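Local structure of S-M checkpoint control protein rad4 (4BMD) at residues G109-E121 / V136-N150. The protein is essential for DNA replication and for the checkpoint coupling S and M phases, binding one phosphothreonine site in both subunits of a crb2 dimer through its first two BRCT domains. Numbering follows the deposited sequence.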
loop_
_atom_site.group_PDB
_atom_site.type_symbol
_atom_site.label_atom_id
_atom_site.label_comp_id
_atom_site.label_asym_id
_atom_site.label_seq_id
_atom_site.Cartn_x
_atom_site.Cartn_y
_atom_site.Cartn_z
ATOM N N GLY A 109 3.198 11.043 14.735
ATOM C CA GLY A 109 2.332 11.438 15.831
ATOM C C GLY A 109 0.861 11.212 15.543
ATOM O O GLY A 109 0.027 11.275 16.445
ATOM N N LEU A 110 0.539 10.949 14.281
ATOM C CA LEU A 110 -0.845 10.739 13.879
ATOM C C LEU A 110 -1.340 9.341 14.225
ATOM O O LEU A 110 -0.781 8.342 13.775
ATOM C CB LEU A 110 -1.021 10.993 12.380
ATOM C CG LEU A 110 -0.806 12.424 11.884
ATOM C CD1 LEU A 110 -1.053 12.507 10.386
ATOM C CD2 LEU A 110 -1.705 13.397 12.633
ATOM N N SER A 111 -2.393 9.282 15.032
ATOM C CA SER A 111 -3.027 8.016 15.371
ATOM C C SER A 111 -4.213 7.773 14.444
ATOM O O SER A 111 -5.164 8.553 14.414
ATOM C CB SER A 111 -3.475 8.010 16.834
ATOM O OG SER A 111 -4.324 9.110 17.112
ATOM N N ILE A 112 -4.150 6.686 13.681
ATOM C CA ILE A 112 -5.168 6.408 12.673
ATOM C C ILE A 112 -5.862 5.064 12.874
ATOM O O ILE A 112 -5.211 4.046 13.108
ATOM C CB ILE A 112 -4.563 6.443 11.249
ATOM C CG1 ILE A 112 -3.754 7.725 11.039
ATOM C CG2 ILE A 112 -5.652 6.317 10.192
ATOM C CD1 ILE A 112 -3.134 7.840 9.661
ATOM N N HIS A 113 -7.189 5.072 12.781
ATOM C CA HIS A 113 -7.969 3.841 12.784
ATOM C C HIS A 113 -8.674 3.673 11.443
ATOM O O HIS A 113 -9.241 4.626 10.907
ATOM C CB HIS A 113 -8.993 3.840 13.921
ATOM C CG HIS A 113 -9.893 2.645 13.916
ATOM N ND1 HIS A 113 -9.432 1.365 14.133
ATOM C CD2 HIS A 113 -11.226 2.533 13.703
ATOM C CE1 HIS A 113 -10.441 0.516 14.061
ATOM N NE2 HIS A 113 -11.542 1.199 13.800
ATOM N N LEU A 114 -8.638 2.457 10.906
ATOM C CA LEU A 114 -9.188 2.183 9.581
ATOM C C LEU A 114 -10.542 1.484 9.660
ATOM O O LEU A 114 -10.753 0.616 10.505
ATOM C CB LEU A 114 -8.213 1.320 8.777
ATOM C CG LEU A 114 -6.761 1.799 8.735
ATOM C CD1 LEU A 114 -5.875 0.785 8.021
ATOM C CD2 LEU A 114 -6.669 3.158 8.065
ATOM N N THR A 115 -11.454 1.861 8.769
ATOM C CA THR A 115 -12.765 1.225 8.702
ATOM C C THR A 115 -13.238 1.069 7.256
ATOM O O THR A 115 -13.091 1.981 6.441
ATOM C CB THR A 115 -13.820 1.996 9.533
ATOM O OG1 THR A 115 -15.091 1.341 9.431
ATOM C CG2 THR A 115 -13.954 3.435 9.046
ATOM N N GLY A 116 -13.791 -0.098 6.939
ATOM C CA GLY A 116 -14.291 -0.366 5.601
ATOM C C GLY A 116 -13.315 -1.139 4.731
ATOM O O GLY A 116 -13.628 -1.476 3.590
ATOM N N PHE A 117 -12.130 -1.417 5.268
ATOM C CA PHE A 117 -11.115 -2.168 4.537
ATOM C C PHE A 117 -11.091 -3.627 4.983
ATOM O O PHE A 117 -11.276 -3.927 6.162
ATOM C CB PHE A 117 -9.733 -1.541 4.740
ATOM C CG PHE A 117 -9.654 -0.097 4.334
ATOM C CD1 PHE A 117 -9.395 0.254 3.019
ATOM C CD2 PHE A 117 -9.835 0.909 5.268
ATOM C CE1 PHE A 117 -9.320 1.582 2.644
ATOM C CE2 PHE A 117 -9.762 2.239 4.899
ATOM C CZ PHE A 117 -9.504 2.575 3.586
ATOM N N LYS A 118 -10.857 -4.531 4.036
ATOM C CA LYS A 118 -10.826 -5.959 4.336
ATOM C C LYS A 118 -9.666 -6.673 3.647
ATOM O O LYS A 118 -9.118 -6.182 2.660
ATOM C CB LYS A 118 -12.146 -6.624 3.933
ATOM C CG LYS A 118 -13.350 -6.171 4.742
ATOM C CD LYS A 118 -14.602 -6.941 4.354
ATOM C CE LYS A 118 -15.792 -6.519 5.204
ATOM N NZ LYS A 118 -17.021 -7.287 4.861
ATOM N N GLY A 119 -9.300 -7.832 4.187
ATOM C CA GLY A 119 -8.343 -8.721 3.552
ATOM C C GLY A 119 -6.953 -8.157 3.338
ATOM O O GLY A 119 -6.358 -7.573 4.243
ATOM N N GLU A 120 -6.439 -8.339 2.126
ATOM C CA GLU A 120 -5.079 -7.933 1.792
ATOM C C GLU A 120 -4.918 -6.418 1.730
ATOM O O GLU A 120 -3.847 -5.890 2.031
ATOM C CB GLU A 120 -4.637 -8.573 0.470
ATOM C CG GLU A 120 -5.559 -8.298 -0.715
ATOM C CD GLU A 120 -5.255 -6.984 -1.413
ATOM O OE1 GLU A 120 -4.114 -6.490 -1.287
ATOM O OE2 GLU A 120 -6.156 -6.447 -2.092
ATOM N N GLU A 121 -5.982 -5.723 1.336
ATOM C CA GLU A 121 -5.928 -4.272 1.217
ATOM C C GLU A 121 -5.742 -3.635 2.588
ATOM O O GLU A 121 -4.961 -2.697 2.742
ATOM C CB GLU A 121 -7.187 -3.723 0.543
ATOM C CG GLU A 121 -7.092 -2.242 0.203
ATOM C CD GLU A 121 -8.355 -1.700 -0.433
ATOM O OE1 GLU A 121 -9.428 -2.316 -0.252
ATOM O OE2 GLU A 121 -8.275 -0.658 -1.118
ATOM N N VAL A 136 -1.008 3.023 13.463
ATOM C CA VAL A 136 -2.306 2.435 13.162
ATOM C C VAL A 136 -2.872 1.694 14.368
ATOM O O VAL A 136 -2.221 0.815 14.930
ATOM C CB VAL A 136 -2.221 1.468 11.969
ATOM C CG1 VAL A 136 -3.601 0.922 11.633
ATOM C CG2 VAL A 136 -1.612 2.171 10.768
ATOM N N HIS A 137 -4.088 2.056 14.761
ATOM C CA HIS A 137 -4.742 1.439 15.908
ATOM C C HIS A 137 -5.789 0.417 15.479
ATOM O O HIS A 137 -6.581 0.668 14.571
ATOM C CB HIS A 137 -5.375 2.507 16.799
ATOM C CG HIS A 137 -4.385 3.257 17.636
ATOM N ND1 HIS A 137 -4.312 3.118 19.005
ATOM C CD2 HIS A 137 -3.420 4.143 17.296
ATOM C CE1 HIS A 137 -3.349 3.893 19.473
ATOM N NE2 HIS A 137 -2.793 4.526 18.456
ATOM N N GLU A 138 -5.787 -0.732 16.145
ATOM C CA GLU A 138 -6.712 -1.809 15.814
ATOM C C GLU A 138 -8.150 -1.463 16.181
ATOM O O GLU A 138 -9.092 -2.030 15.628
ATOM C CB GLU A 138 -6.291 -3.109 16.506
ATOM C CG GLU A 138 -4.959 -3.665 16.027
ATOM C CD GLU A 138 -5.006 -4.145 14.587
ATOM O OE1 GLU A 138 -6.114 -4.450 14.095
ATOM O OE2 GLU A 138 -3.935 -4.217 13.949
ATOM N N PHE A 139 -8.319 -0.531 17.112
ATOM C CA PHE A 139 -9.654 -0.155 17.560
ATOM C C PHE A 139 -9.874 1.352 17.561
ATOM O O PHE A 139 -8.931 2.133 17.696
ATOM C CB PHE A 139 -9.928 -0.720 18.957
ATOM C CG PHE A 139 -9.837 -2.216 19.033
ATOM C CD1 PHE A 139 -10.938 -3.006 18.744
ATOM C CD2 PHE A 139 -8.650 -2.833 19.391
ATOM C CE1 PHE A 139 -10.856 -4.384 18.811
ATOM C CE2 PHE A 139 -8.562 -4.210 19.458
ATOM C CZ PHE A 139 -9.667 -4.988 19.169
ATOM N N LEU A 140 -11.131 1.751 17.406
ATOM C CA LEU A 140 -11.501 3.154 17.491
ATOM C C LEU A 140 -11.500 3.613 18.944
ATOM O O LEU A 140 -12.110 2.980 19.807
ATOM C CB LEU A 140 -12.880 3.385 16.875
ATOM C CG LEU A 140 -13.422 4.807 17.026
ATOM C CD1 LEU A 140 -12.559 5.791 16.251
ATOM C CD2 LEU A 140 -14.875 4.884 16.584
ATOM N N GLY A 141 -10.808 4.713 19.210
ATOM C CA GLY A 141 -10.766 5.282 20.542
ATOM C C GLY A 141 -11.081 6.763 20.514
ATOM O O GLY A 141 -11.109 7.379 19.449
ATOM N N VAL A 142 -11.324 7.336 21.686
ATOM C CA VAL A 142 -11.610 8.760 21.798
ATOM C C VAL A 142 -10.415 9.592 21.332
ATOM O O VAL A 142 -10.582 10.653 20.725
ATOM C CB VAL A 142 -11.986 9.140 23.248
ATOM C CG1 VAL A 142 -12.204 10.639 23.380
ATOM C CG2 VAL A 142 -13.229 8.381 23.686
ATOM N N GLN A 143 -9.212 9.093 21.596
ATOM C CA GLN A 143 -7.993 9.838 21.290
ATOM C C GLN A 143 -7.332 9.434 19.973
ATOM O O GLN A 143 -6.109 9.318 19.900
ATOM C CB GLN A 143 -6.989 9.711 22.438
ATOM C CG GLN A 143 -7.449 10.350 23.736
ATOM C CD GLN A 143 -6.391 10.286 24.819
ATOM O OE1 GLN A 143 -5.326 9.699 24.627
ATOM N NE2 GLN A 143 -6.679 10.892 25.965
ATOM N N ARG A 144 -8.136 9.225 18.935
ATOM C CA ARG A 144 -7.600 8.970 17.604
ATOM C C ARG A 144 -7.550 10.271 16.814
ATOM O O ARG A 144 -8.469 11.088 16.891
ATOM C CB ARG A 144 -8.456 7.947 16.856
ATOM C CG ARG A 144 -8.625 6.624 17.575
ATOM C CD ARG A 144 -7.326 5.841 17.630
ATOM N NE ARG A 144 -7.494 4.590 18.361
ATOM C CZ ARG A 144 -7.259 4.449 19.660
ATOM N NH1 ARG A 144 -6.839 5.484 20.374
ATOM N NH2 ARG A 144 -7.441 3.274 20.246
ATOM N N SER A 145 -6.476 10.464 16.058
ATOM C CA SER A 145 -6.340 11.653 15.227
ATOM C C SER A 145 -7.286 11.578 14.037
ATOM O O SER A 145 -7.940 12.562 13.688
ATOM C CB SER A 145 -4.902 11.795 14.721
ATOM O OG SER A 145 -3.971 11.738 15.785
ATOM N N ILE A 146 -7.356 10.403 13.419
ATOM C CA ILE A 146 -8.080 10.229 12.166
ATOM C C ILE A 146 -8.836 8.905 12.114
ATOM O O ILE A 146 -8.284 7.854 12.438
ATOM C CB ILE A 146 -7.108 10.255 10.962
ATOM C CG1 ILE A 146 -6.452 11.628 10.815
ATOM C CG2 ILE A 146 -7.823 9.870 9.674
ATOM C CD1 ILE A 146 -5.347 11.658 9.779
ATOM N N LEU A 147 -10.100 8.965 11.711
ATOM C CA LEU A 147 -10.826 7.768 11.308
ATOM C C LEU A 147 -10.830 7.715 9.788
ATOM O O LEU A 147 -11.544 8.480 9.138
ATOM C CB LEU A 147 -12.260 7.786 11.832
ATOM C CG LEU A 147 -13.119 6.611 11.351
ATOM C CD1 LEU A 147 -12.598 5.294 11.916
ATOM C CD2 LEU A 147 -14.585 6.810 11.701
ATOM N N LEU A 148 -10.023 6.824 9.222
ATOM C CA LEU A 148 -9.896 6.727 7.772
ATOM C C LEU A 148 -10.935 5.774 7.187
ATOM O O LEU A 148 -10.918 4.575 7.463
ATOM C CB LEU A 148 -8.483 6.289 7.381
ATOM C CG LEU A 148 -8.094 6.539 5.923
ATOM C CD1 LEU A 148 -8.105 8.031 5.617
ATOM C CD2 LEU A 148 -6.736 5.937 5.612
ATOM N N VAL A 149 -11.833 6.317 6.373
ATOM C CA VAL A 149 -12.970 5.561 5.860
ATOM C C VAL A 149 -12.790 5.124 4.408
ATOM O O VAL A 149 -12.419 5.926 3.549
ATOM C CB VAL A 149 -14.265 6.386 5.974
ATOM C CG1 VAL A 149 -15.461 5.579 5.488
ATOM C CG2 VAL A 149 -14.471 6.843 7.409
ATOM N N ASN A 150 -13.057 3.849 4.139
ATOM C CA ASN A 150 -13.019 3.326 2.778
ATOM C C ASN A 150 -14.300 3.671 2.032
ATOM O O ASN A 150 -15.320 3.003 2.193
ATOM C CB ASN A 150 -12.815 1.810 2.784
ATOM C CG ASN A 150 -12.654 1.236 1.386
ATOM O OD1 ASN A 150 -12.419 1.968 0.424
ATOM N ND2 ASN A 150 -12.775 -0.080 1.270
HETATM O O HOH W 1 -7.028 0.237 11.799
HETATM O O HOH W 2 -9.966 2.218 -1.122
HETATM O O HOH W 3 -11.759 -1.372 -1.483
#
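His113 turns its ring into the bend of 137-140 and ties that loop to strand 111-115. With CG anti to the backbone N (chi1 176°), His113 ND1 reaches His137 O at 3.0 Å through an almost straight bond; the oxygen lies in the ring plane, although the nitrogen stands above the carbonyl plane. The peptide joining Phe139 to Leu140 covers one ring face, Leu140 N lying over its centre, while His113 CD2 meets Leu147 CD1 at 3.6 Å. His113 NE2 bonds to Lys162, so a flat ring with two polar edges suits this place. Arg144 braces the same loop from within: NE and NH2 both donate to Phe139 O.

At the far end of the strand pair, Asn150 sets CB over the centre of the Phe117 ring, 3.5 Å from the centroid in a CH-pi contact, and its amide continues past the CE1 rim, the two planes 6° apart. Asn150 ND2 donates to Gly116 O at 2.8 Å, and water links the amide to Glu121. Gly116 turns at a positive phi (98°), a shape that suits glycine and brings its backbone close against Asn150.

At the opposite end, Ser111 N donates to Ser145 OG at 3.0 Å, and the ladder begins with Ile146 N donating to Ser111 O.

Between these ends, strands 111-115 and 146-149 run parallel, with Ile112, Leu114, Ile146 and Leu148 on one face. Leu114 and Leu148 lie side by side (Leu114 CD2 to Leu148 CB 3.7 Å), and Trp178 packs on Ile146 and Leu148. Strand 135-137 flanks 111-115 on its other edge after the crossover through helix 119-131, giving the 2-1-3-4 parallel sheet of a BRCT domain, here the fourth of Rad4.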